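Local coordinates for acyl-[acyl-carrier-protein]--UDP-N-acetylglucosamine O-acyltransferase (Helicobacter pylori, PDB 1J2Z), which transfers a 3-hydroxyacyl chain from acyl carrier protein to UDP-N-acetylglucosamine, the first step of lipid A biosynthesis, at residues A[92-97]-A[117-122]. Sequence-based numbering, arbitrary orientation.
With SOG (octyl 1-thio-beta-D-glucopyranoside), chain B.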
ATOM      1  N   CYS A  92      10.218  -3.545  -0.672  1.00 16.28           N
ATOM      2  CA  CYS A  92      10.550  -2.291  -1.343  1.00 19.46           C
ATOM      3  C   CYS A  92      10.822  -2.604  -2.805  1.00 17.67           C
ATOM      4  O   CYS A  92      11.248  -3.707  -3.141  1.00 20.64           O
ATOM      5  CB  CYS A  92      11.791  -1.643  -0.732  1.00 22.66           C
ATOM      6  SG  CYS A  92      11.469  -0.772   0.796  1.00 24.62           S
ATOM      7  N   MET A  93      10.565  -1.637  -3.677  1.00 15.27           N
ATOM      8  CA  MET A  93      10.789  -1.834  -5.103  1.00 16.59           C
ATOM      9  C   MET A  93      11.436  -0.558  -5.613  1.00 22.12           C
ATOM     10  O   MET A  93      10.847   0.518  -5.530  1.00 23.81           O
ATOM     11  CB  MET A  93       9.456  -2.090  -5.805  1.00 19.20           C
ATOM     12  CG  MET A  93       9.567  -2.798  -7.151  1.00 23.68           C
ATOM     13  SD  MET A  93       9.847  -1.677  -8.509  1.00 26.59           S
ATOM     14  CE  MET A  93       8.153  -1.287  -8.994  1.00 20.92           C
ATOM     15  N   ILE A  94      12.657  -0.682  -6.122  1.00 19.30           N
ATOM     16  CA  ILE A  94      13.409   0.468  -6.603  1.00 19.27           C
ATOM     17  C   ILE A  94      13.928   0.226  -8.015  1.00 19.92           C
ATOM     18  O   ILE A  94      14.607  -0.765  -8.274  1.00 18.35           O
ATOM     19  CB  ILE A  94      14.601   0.755  -5.670  1.00 20.05           C
ATOM     20  CG1 ILE A  94      14.097   0.952  -4.237  1.00 21.51           C
ATOM     21  CG2 ILE A  94      15.348   1.999  -6.134  1.00 21.73           C
ATOM     22  CD1 ILE A  94      15.199   1.168  -3.224  1.00 23.51           C
ATOM     23  N   ASN A  95      13.608   1.144  -8.921  1.00 17.25           N
ATOM     24  CA  ASN A  95      14.031   1.024 -10.309  1.00 15.49           C
ATOM     25  C   ASN A  95      15.166   1.973 -10.659  1.00 17.31           C
ATOM     26  O   ASN A  95      15.361   2.992  -9.993  1.00 18.36           O
ATOM     27  CB  ASN A  95      12.850   1.320 -11.237  1.00 20.56           C
ATOM     28  CG  ASN A  95      11.657   0.435 -10.955  1.00 15.17           C
ATOM     29  OD1 ASN A  95      11.761  -0.791 -10.981  1.00 23.10           O
ATOM     30  ND2 ASN A  95      10.516   1.052 -10.682  1.00 15.53           N
ATOM     31  N   PRO A  96      15.940   1.637 -11.703  1.00 18.99           N
ATOM     32  CA  PRO A  96      17.057   2.468 -12.155  1.00 20.50           C
ATOM     33  C   PRO A  96      16.488   3.596 -13.013  1.00 23.51           C
ATOM     34  O   PRO A  96      15.279   3.636 -13.265  1.00 18.64           O
ATOM     35  CB  PRO A  96      17.924   1.487 -12.947  1.00 15.17           C
ATOM     36  CG  PRO A  96      16.919   0.523 -13.495  1.00 17.90           C
ATOM     37  CD  PRO A  96      15.996   0.301 -12.325  1.00 15.08           C
ATOM     38  N   GLY A  97      17.349   4.505 -13.461  1.00 19.55           N
ATOM     39  CA  GLY A  97      16.888   5.636 -14.250  1.00 17.64           C
ATOM     40  C   GLY A  97      16.544   5.349 -15.697  1.00 21.28           C
ATOM     41  O   GLY A  97      16.428   4.195 -16.090  1.00 17.64           O
ATOM     42  N   VAL A 117       7.948   0.456   0.315  1.00 21.77           N
ATOM     43  CA  VAL A 117       8.343   1.741  -0.262  1.00 21.33           C
ATOM     44  C   VAL A 117       8.771   1.565  -1.721  1.00 20.17           C
ATOM     45  O   VAL A 117       9.549   0.672  -2.044  1.00 17.33           O
ATOM     46  CB  VAL A 117       9.526   2.383   0.516  1.00 23.27           C
ATOM     47  CG1 VAL A 117      10.153   3.509  -0.310  1.00 17.82           C
ATOM     48  CG2 VAL A 117       9.036   2.936   1.851  1.00 22.23           C
ATOM     49  N   HIS A 118       8.244   2.402  -2.608  1.00 16.23           N
ATOM     50  CA  HIS A 118       8.638   2.325  -4.010  1.00 19.40           C
ATOM     51  C   HIS A 118       9.360   3.593  -4.446  1.00 17.66           C
ATOM     52  O   HIS A 118       8.860   4.699  -4.249  1.00 20.57           O
ATOM     53  CB  HIS A 118       7.435   2.121  -4.934  1.00 16.27           C
ATOM     54  CG  HIS A 118       7.779   2.249  -6.388  1.00 19.33           C
ATOM     55  ND1 HIS A 118       7.203   3.192  -7.211  1.00 22.73           N
ATOM     56  CD2 HIS A 118       8.680   1.588  -7.150  1.00 13.20           C
ATOM     57  CE1 HIS A 118       7.735   3.107  -8.417  1.00 13.83           C
ATOM     58  NE2 HIS A 118       8.635   2.142  -8.406  1.00 23.58           N
ATOM     59  N   VAL A 119      10.536   3.423  -5.035  1.00 18.88           N
ATOM     60  CA  VAL A 119      11.305   4.556  -5.533  1.00 18.92           C
ATOM     61  C   VAL A 119      11.361   4.408  -7.047  1.00 14.98           C
ATOM     62  O   VAL A 119      11.982   3.485  -7.566  1.00 16.04           O
ATOM     63  CB  VAL A 119      12.728   4.574  -4.954  1.00 16.44           C
ATOM     64  CG1 VAL A 119      13.519   5.748  -5.547  1.00 20.07           C
ATOM     65  CG2 VAL A 119      12.658   4.699  -3.446  1.00 14.28           C
ATOM     66  N   ALA A 120      10.688   5.311  -7.753  1.00 14.55           N
ATOM     67  CA  ALA A 120      10.640   5.253  -9.212  1.00 17.04           C
ATOM     68  C   ALA A 120      11.934   5.676  -9.900  1.00 18.96           C
ATOM     69  O   ALA A 120      12.852   6.223  -9.281  1.00 19.37           O
ATOM     70  CB  ALA A 120       9.472   6.103  -9.733  1.00 13.90           C
ATOM     71  N   HIS A 121      11.987   5.415 -11.201  1.00 20.41           N
ATOM     72  CA  HIS A 121      13.143   5.748 -12.013  1.00 19.85           C
ATOM     73  C   HIS A 121      13.537   7.215 -11.903  1.00 21.14           C
ATOM     74  O   HIS A 121      12.685   8.096 -11.741  1.00 21.86           O
ATOM     75  CB  HIS A 121      12.858   5.434 -13.483  1.00 18.08           C
ATOM     76  CG  HIS A 121      11.769   6.272 -14.077  1.00 23.22           C
ATOM     77  ND1 HIS A 121      10.444   5.894 -14.065  1.00 25.99           N
ATOM     78  CD2 HIS A 121      11.809   7.482 -14.685  1.00 20.80           C
ATOM     79  CE1 HIS A 121       9.716   6.833 -14.643  1.00 24.64           C
ATOM     80  NE2 HIS A 121      10.521   7.808 -15.027  1.00 24.30           N
ATOM     81  N   ASP A 122      14.839   7.462 -11.990  1.00 20.53           N
ATOM     82  CA  ASP A 122      15.393   8.813 -11.960  1.00 18.79           C
ATOM     83  C   ASP A 122      15.228   9.624 -10.676  1.00 23.42           C
ATOM     84  O   ASP A 122      15.392  10.843 -10.690  1.00 19.40           O
ATOM     85  CB  ASP A 122      14.834   9.609 -13.141  1.00 16.51           C
ATOM     86  CG  ASP A 122      15.139   8.956 -14.472  1.00 19.44           C
ATOM     87  OD1 ASP A 122      16.333   8.836 -14.823  1.00 24.19           O
ATOM     88  OD2 ASP A 122      14.191   8.550 -15.171  1.00 22.92           O
TER
HETATM   89  C1  SOG B 409       5.276   7.277 -12.855  0.70 61.56           C
HETATM   90  C2  SOG B 409       6.514   6.631 -13.527  0.70 58.64           C
HETATM   91  C3  SOG B 409       6.550   5.131 -13.198  0.70 53.21           C
HETATM   92  C4  SOG B 409       6.626   4.982 -11.675  0.70 53.09           C
HETATM   93  C5  SOG B 409       5.377   5.643 -11.038  0.70 55.19           C
HETATM   94  C6  SOG B 409       5.424   5.538  -9.520  0.70 57.81           C
HETATM   95  C1' SOG B 409       3.908   9.205 -13.272  0.70 66.77           C
HETATM   96  C2' SOG B 409       3.730  10.297 -12.236  0.70 61.34           C
HETATM   97  C3' SOG B 409       2.774  11.368 -12.727  0.70 59.84           C
HETATM   98  C4' SOG B 409       2.594  12.471 -11.694  0.70 52.20           C
HETATM   99  C5' SOG B 409       1.635  13.542 -12.194  0.70 48.62           C
HETATM  100  C6' SOG B 409       1.352  14.564 -11.113  0.70 40.30           C
HETATM  101  C7' SOG B 409       0.400  15.633 -11.595  0.70 43.17           C
HETATM  102  C8' SOG B 409       0.135  16.635 -10.496  0.70 37.89           C
HETATM  103  S1  SOG B 409       5.236   8.685 -13.134  0.70 70.96           S
HETATM  104  O2  SOG B 409       6.458   6.817 -14.935  0.70 56.14           O
HETATM  105  O3  SOG B 409       7.682   4.534 -13.797  0.70 55.49           O
HETATM  106  O4  SOG B 409       6.675   3.608 -11.329  0.70 41.60           O
HETATM  107  O5  SOG B 409       5.336   7.048 -11.419  0.70 60.73           O
HETATM  108  O6  SOG B 409       4.904   4.289  -9.106  0.70 61.21           O
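Met93 and His118 sit opposite each other on neighbouring parallel strands and send their side chains the same way. Three backbone bonds hold the strands together. Met93 N donates to Val117 O at 3.0 Å, Val119 N to Met93 O, and Asn95 N to Val119 O at 3.2 Å. The last is nearly straight, with an N-H...O angle of 166°.

In this tight part, Met93 CG is anti to the backbone N (chi1 -159°), and the chain then bends twice. Its end reaches the CD2-NE2 side of the imidazole, with CE 3.5 Å from His118 CD2. SD approaches the same ring obliquely. His118 CD2 also comes within 2.9 Å of Met93 O, near the ring plane. On the other sheet face, Ile94 and Val119 lie side by side, Ile94 CG2 3.9 Å from Val119 CB. Thr105 of strand 104-107 touches both inside the coil. Met93 and His118 instead face a second subunit, where Tyr116 and Asn133 of that chain pack on them.

Beyond Asn95 N-Val119 O the backbone bonding between the segments stops, although the chains stay close at Gly97 and Asp122. Pro96 points away from 117-122, but Pro96 O still approaches His121 CB, at 3.0 Å. Asp122 turns its carboxylate towards Gly97, but OD2 hydrogen-bonds Thr98 OG1 and OD1 hydrogen-bonds Ile102 N.

On the sugar side the segments give a single, weak hydrogen bond, from His121 ND1 to O3 of the octyl thioglucoside at 3.1 Å. Ala120 CB rests 3.6 Å from sugar atom C4, and the sugar also meets the CE1 edge of His118. His121 probably binds the substrate, as in relatives, so the sugar probably occupies part of its pocket. The arrangement is two successive coils of the left-handed parallel beta-helix of hexapeptide-repeat acyltransferases, with the pocket at a subunit interface of the trimer.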